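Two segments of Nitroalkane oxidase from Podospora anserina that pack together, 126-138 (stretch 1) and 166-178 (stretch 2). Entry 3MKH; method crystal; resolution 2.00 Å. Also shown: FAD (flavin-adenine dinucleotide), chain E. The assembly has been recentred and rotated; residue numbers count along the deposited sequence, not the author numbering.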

# COMPACT_ATOMS: atom_id res chain seq x y z
N GLY A 126 23.56 15.63 -38.96
CA GLY A 126 22.18 15.36 -39.32
C GLY A 126 21.34 15.01 -38.09
O GLY A 126 21.68 15.37 -36.97
N SER A 127 20.24 14.30 -38.32
CA SER A 127 19.33 13.96 -37.25
C SER A 127 18.67 12.62 -37.53
O SER A 127 17.44 12.54 -37.56
CB SER A 127 18.28 15.07 -37.10
OG SER A 127 17.70 15.39 -38.36
N PRO A 128 19.48 11.56 -37.71
CA PRO A 128 18.92 10.24 -38.02
C PRO A 128 18.14 9.66 -36.84
O PRO A 128 18.55 9.83 -35.70
CB PRO A 128 20.16 9.39 -38.30
CG PRO A 128 21.27 10.04 -37.49
CD PRO A 128 20.94 11.52 -37.52
N LEU A 129 17.03 8.99 -37.13
CA LEU A 129 16.18 8.37 -36.12
C LEU A 129 16.16 6.87 -36.32
O LEU A 129 16.13 6.39 -37.46
CB LEU A 129 14.75 8.88 -36.27
CG LEU A 129 14.45 10.31 -35.83
CD1 LEU A 129 13.11 10.74 -36.41
CD2 LEU A 129 14.45 10.37 -34.31
N ALA A 130 16.19 6.14 -35.21
CA ALA A 130 16.07 4.68 -35.23
C ALA A 130 14.91 4.29 -34.32
O ALA A 130 14.54 5.04 -33.42
CB ALA A 130 17.39 4.00 -34.75
N SER A 131 14.34 3.12 -34.57
CA SER A 131 13.17 2.66 -33.84
C SER A 131 13.22 1.15 -33.66
O SER A 131 13.60 0.43 -34.58
CB SER A 131 11.90 3.03 -34.60
OG SER A 131 10.74 2.68 -33.86
N LEU A 132 12.88 0.68 -32.46
CA LEU A 132 12.67 -0.75 -32.23
C LEU A 132 11.18 -0.99 -32.40
O LEU A 132 10.35 -0.56 -31.58
CB LEU A 132 13.18 -1.17 -30.85
CG LEU A 132 12.91 -2.60 -30.33
CD1 LEU A 132 13.00 -3.64 -31.41
CD2 LEU A 132 13.86 -2.95 -29.20
N VAL A 133 10.83 -1.63 -33.50
CA VAL A 133 9.44 -1.70 -33.93
C VAL A 133 8.90 -3.07 -33.57
O VAL A 133 8.95 -4.01 -34.36
CB VAL A 133 9.30 -1.42 -35.42
CG1 VAL A 133 7.81 -1.31 -35.80
CG2 VAL A 133 10.04 -0.14 -35.80
N PHE A 134 8.38 -3.14 -32.35
CA PHE A 134 7.96 -4.38 -31.71
C PHE A 134 6.45 -4.39 -31.53
O PHE A 134 5.76 -5.31 -31.98
CB PHE A 134 8.64 -4.46 -30.35
CG PHE A 134 8.41 -5.75 -29.61
CD1 PHE A 134 7.32 -5.89 -28.76
CD2 PHE A 134 9.29 -6.82 -29.73
CE1 PHE A 134 7.11 -7.08 -28.06
CE2 PHE A 134 9.08 -8.00 -29.03
CZ PHE A 134 8.00 -8.13 -28.21
N SER A 135 5.94 -3.35 -30.86
CA SER A 135 4.55 -3.32 -30.43
C SER A 135 3.53 -3.21 -31.56
O SER A 135 3.83 -2.68 -32.64
CB SER A 135 4.33 -2.19 -29.42
OG SER A 135 5.13 -2.39 -28.26
N GLU A 136 2.32 -3.69 -31.28
CA GLU A 136 1.26 -3.83 -32.27
C GLU A 136 -0.09 -3.43 -31.65
O GLU A 136 -0.28 -3.57 -30.44
CB GLU A 136 1.20 -5.28 -32.79
CG GLU A 136 2.43 -5.69 -33.56
CD GLU A 136 2.36 -7.10 -34.17
OE1 GLU A 136 1.49 -7.92 -33.78
OE2 GLU A 136 3.20 -7.38 -35.04
N PRO A 137 -1.03 -2.94 -32.48
CA PRO A 137 -2.31 -2.44 -31.96
C PRO A 137 -3.07 -3.47 -31.11
O PRO A 137 -3.70 -3.11 -30.10
CB PRO A 137 -3.13 -2.15 -33.22
CG PRO A 137 -2.22 -2.30 -34.36
CD PRO A 137 -0.98 -2.97 -33.95
N GLY A 138 -3.01 -4.74 -31.52
CA GLY A 138 -3.72 -5.80 -30.81
C GLY A 138 -3.04 -6.32 -29.56
O GLY A 138 -3.57 -7.20 -28.87
N GLY A 166 2.41 -5.75 -42.11
CA GLY A 166 1.81 -5.71 -40.79
C GLY A 166 1.62 -4.30 -40.26
O GLY A 166 2.17 -3.34 -40.80
N GLU A 167 0.84 -4.21 -39.19
CA GLU A 167 0.63 -2.96 -38.50
C GLU A 167 1.36 -2.95 -37.18
O GLU A 167 1.41 -3.94 -36.46
CB GLU A 167 -0.87 -2.72 -38.28
CG GLU A 167 -1.60 -2.58 -39.58
CD GLU A 167 -3.09 -2.30 -39.42
OE1 GLU A 167 -3.58 -2.20 -38.27
OE2 GLU A 167 -3.75 -2.18 -40.48
N LYS A 168 1.94 -1.80 -36.85
CA LYS A 168 2.67 -1.64 -35.61
C LYS A 168 2.10 -0.41 -34.93
O LYS A 168 1.52 0.45 -35.57
CB LYS A 168 4.16 -1.43 -35.92
CG LYS A 168 4.85 -2.69 -36.48
CD LYS A 168 4.91 -3.80 -35.43
CE LYS A 168 5.85 -4.97 -35.85
NZ LYS A 168 5.77 -6.06 -34.80
N MET A 169 2.26 -0.33 -33.61
CA MET A 169 1.77 0.84 -32.89
C MET A 169 2.67 1.03 -31.68
O MET A 169 3.23 0.06 -31.17
CB MET A 169 0.32 0.61 -32.45
CG MET A 169 -0.35 1.81 -31.77
SD MET A 169 -2.11 1.46 -31.48
CE MET A 169 -2.61 2.89 -30.52
N TRP A 170 2.84 2.29 -31.27
CA TRP A 170 3.60 2.68 -30.09
C TRP A 170 5.12 2.70 -30.30
O TRP A 170 5.86 3.04 -29.38
CB TRP A 170 3.27 1.80 -28.87
CG TRP A 170 1.82 1.82 -28.42
CD1 TRP A 170 0.92 0.80 -28.53
CD2 TRP A 170 1.13 2.89 -27.76
NE1 TRP A 170 -0.30 1.18 -28.00
CE2 TRP A 170 -0.19 2.45 -27.52
CE3 TRP A 170 1.50 4.18 -27.36
CZ2 TRP A 170 -1.14 3.26 -26.90
CZ3 TRP A 170 0.55 4.99 -26.74
CH2 TRP A 170 -0.76 4.52 -26.51
N ALA A 171 5.59 2.33 -31.48
CA ALA A 171 7.02 2.20 -31.69
C ALA A 171 7.66 3.56 -31.92
O ALA A 171 7.61 4.14 -33.01
CB ALA A 171 7.33 1.24 -32.82
N THR A 172 8.26 4.07 -30.86
CA THR A 172 8.75 5.43 -30.83
C THR A 172 9.71 5.72 -31.99
O THR A 172 10.67 4.98 -32.21
CB THR A 172 9.43 5.71 -29.49
OG1 THR A 172 8.51 5.44 -28.42
CG2 THR A 172 9.89 7.14 -29.41
N ASN A 173 9.44 6.81 -32.71
CA ASN A 173 10.27 7.27 -33.83
C ASN A 173 10.05 6.56 -35.17
O ASN A 173 10.61 7.00 -36.18
CB ASN A 173 11.79 7.16 -33.51
CG ASN A 173 12.26 8.09 -32.41
OD1 ASN A 173 13.37 7.91 -31.87
ND2 ASN A 173 11.47 9.10 -32.09
N CYS A 174 9.28 5.48 -35.21
CA CYS A 174 9.25 4.63 -36.42
C CYS A 174 8.83 5.37 -37.69
O CYS A 174 9.21 4.97 -38.80
CB CYS A 174 8.37 3.40 -36.21
SG CYS A 174 6.60 3.77 -36.09
N ALA A 175 8.06 6.45 -37.54
CA ALA A 175 7.56 7.16 -38.72
C ALA A 175 8.48 8.28 -39.22
O ALA A 175 8.24 8.84 -40.29
CB ALA A 175 6.13 7.68 -38.45
N GLY A 176 9.53 8.60 -38.47
CA GLY A 176 10.48 9.62 -38.90
C GLY A 176 9.96 11.04 -38.73
O GLY A 176 8.82 11.24 -38.33
N TRP A 177 10.80 12.03 -39.04
CA TRP A 177 10.42 13.43 -38.85
C TRP A 177 9.26 13.86 -39.74
O TRP A 177 8.47 14.73 -39.35
CB TRP A 177 11.62 14.35 -39.10
CG TRP A 177 12.75 14.13 -38.15
CD1 TRP A 177 13.99 13.66 -38.46
CD2 TRP A 177 12.75 14.38 -36.74
NE1 TRP A 177 14.77 13.60 -37.33
CE2 TRP A 177 14.03 14.03 -36.26
CE3 TRP A 177 11.79 14.87 -35.83
CZ2 TRP A 177 14.38 14.14 -34.92
CZ3 TRP A 177 12.15 14.98 -34.49
CH2 TRP A 177 13.44 14.63 -34.05
N ASP A 178 9.16 13.26 -40.92
CA ASP A 178 8.17 13.67 -41.91
C ASP A 178 7.05 12.63 -42.04
O ASP A 178 6.21 12.71 -42.94
CB ASP A 178 8.83 13.96 -43.27
CG ASP A 178 9.39 12.72 -43.95
OD1 ASP A 178 9.32 11.61 -43.36
OD2 ASP A 178 9.90 12.86 -45.08
PA FAD E . -0.23 -5.68 -23.96
O1A FAD E . -0.13 -6.85 -24.83
O2A FAD E . -0.81 -4.45 -24.48
O5B FAD E . -1.03 -6.11 -22.63
C5B FAD E . -1.94 -5.21 -22.00
C4B FAD E . -2.36 -5.68 -20.59
O4B FAD E . -3.08 -6.92 -20.71
C3B FAD E . -1.15 -5.99 -19.71
O3B FAD E . -0.76 -4.82 -18.99
C2B FAD E . -1.71 -7.02 -18.75
O2B FAD E . -2.35 -6.37 -17.66
C1B FAD E . -2.74 -7.77 -19.59
N9A FAD E . -2.13 -9.04 -20.07
C8A FAD E . -1.92 -9.38 -21.34
N7A FAD E . -1.35 -10.57 -21.41
C5A FAD E . -1.18 -11.00 -20.16
C6A FAD E . -0.65 -12.16 -19.61
N6A FAD E . -0.16 -13.12 -20.38
N1A FAD E . -0.64 -12.29 -18.28
C2A FAD E . -1.12 -11.34 -17.50
N3A FAD E . -1.63 -10.23 -17.99
C4A FAD E . -1.68 -10.03 -19.31
N1 FAD E . 6.94 -0.18 -28.34
C2 FAD E . 7.96 -0.51 -29.22
O2 FAD E . 7.88 -1.54 -29.87
N3 FAD E . 9.07 0.32 -29.36
C4 FAD E . 9.16 1.50 -28.63
O4 FAD E . 10.14 2.23 -28.76
C4X FAD E . 8.14 1.84 -27.75
N5 FAD E . 8.21 3.01 -26.99
C5X FAD E . 7.04 3.50 -26.39
C6 FAD E . 6.97 4.80 -25.92
C7 FAD E . 5.80 5.27 -25.33
C7M FAD E . 5.71 6.71 -24.82
C8 FAD E . 4.71 4.43 -25.20
C8M FAD E . 3.42 4.93 -24.55
C9 FAD E . 4.78 3.12 -25.66
C9A FAD E . 5.95 2.66 -26.26
N10 FAD E . 6.02 1.34 -26.72
C10 FAD E . 7.04 1.00 -27.61
C1' FAD E . 5.05 0.32 -26.28
C2' FAD E . 5.49 -0.33 -24.97
O2' FAD E . 6.72 -1.02 -25.17
C3' FAD E . 4.44 -1.29 -24.39
O3' FAD E . 4.86 -1.67 -23.09
C4' FAD E . 4.24 -2.57 -25.22
O4' FAD E . 3.39 -2.32 -26.33
C5' FAD E . 3.62 -3.67 -24.36
O5' FAD E . 2.41 -3.23 -23.74
P FAD E . 1.72 -4.08 -22.58
O1P FAD E . 2.77 -4.49 -21.64
O2P FAD E . 0.57 -3.33 -22.07
O3P FAD E . 1.25 -5.39 -23.38
O HOH W 1 12.06 2.70 -30.51

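The flavin of FAD is held by both stretches, so the contact between them also forms part of the cofactor site. Leu132 O accepts a hydrogen bond from FAD N3 (2.7 Å). Phe134 N and Ser135 N both donate to FAD O2, at 3.0 and 2.8 Å. Ser135 OG donates to FAD N1 (2.9 Å) and accepts from FAD O4' (2.6 Å). From stretch 2, Thr172 N makes a weak hydrogen bond to FAD O4 (3.4 Å).

The direct links between the stretches rely largely on side chains meeting backbone carbonyls. Met169 N to Ser135 O (3.0 Å) is the one hydrogen bond between the two backbones.

Lys168 is the main polar anchor. Its CB points away overall, but the long chain brings NZ back to stretch 1. There NZ donates to Phe134 O (2.9 Å) and forms a salt bridge with Glu136 OE2 (2.9 Å). The charges are thus paired although both residues are buried. The aliphatic part of the lysine also packs on Val133, with CG1 of Val133 3.3 Å from Lys168 CG.

Ser131 points toward stretch 2, and its OG donates to Thr172 O (2.8 Å). The small side chain fits close to the turn from Ala171 to Cys174, which is closed by Cys174 N to Ala171 O (3.1 Å). Val133 adds apolar contacts: CG1 lies 4.0 Å from Ala171 CB, and CG2 lies 3.9 Å from Cys174 CB.

Trp177 uses its ring in two ways. At the edge, NE1 donates to Ser127 O (2.9 Å, nearly linear). Over one face sits Leu129 CD1, 3.4 Å from the centroid of the Trp177 five-membered ring, in a CH-pi contact. Leu129 CD1 also reaches Gly176 CA (3.8 Å). Together the stretches bury 907 Å².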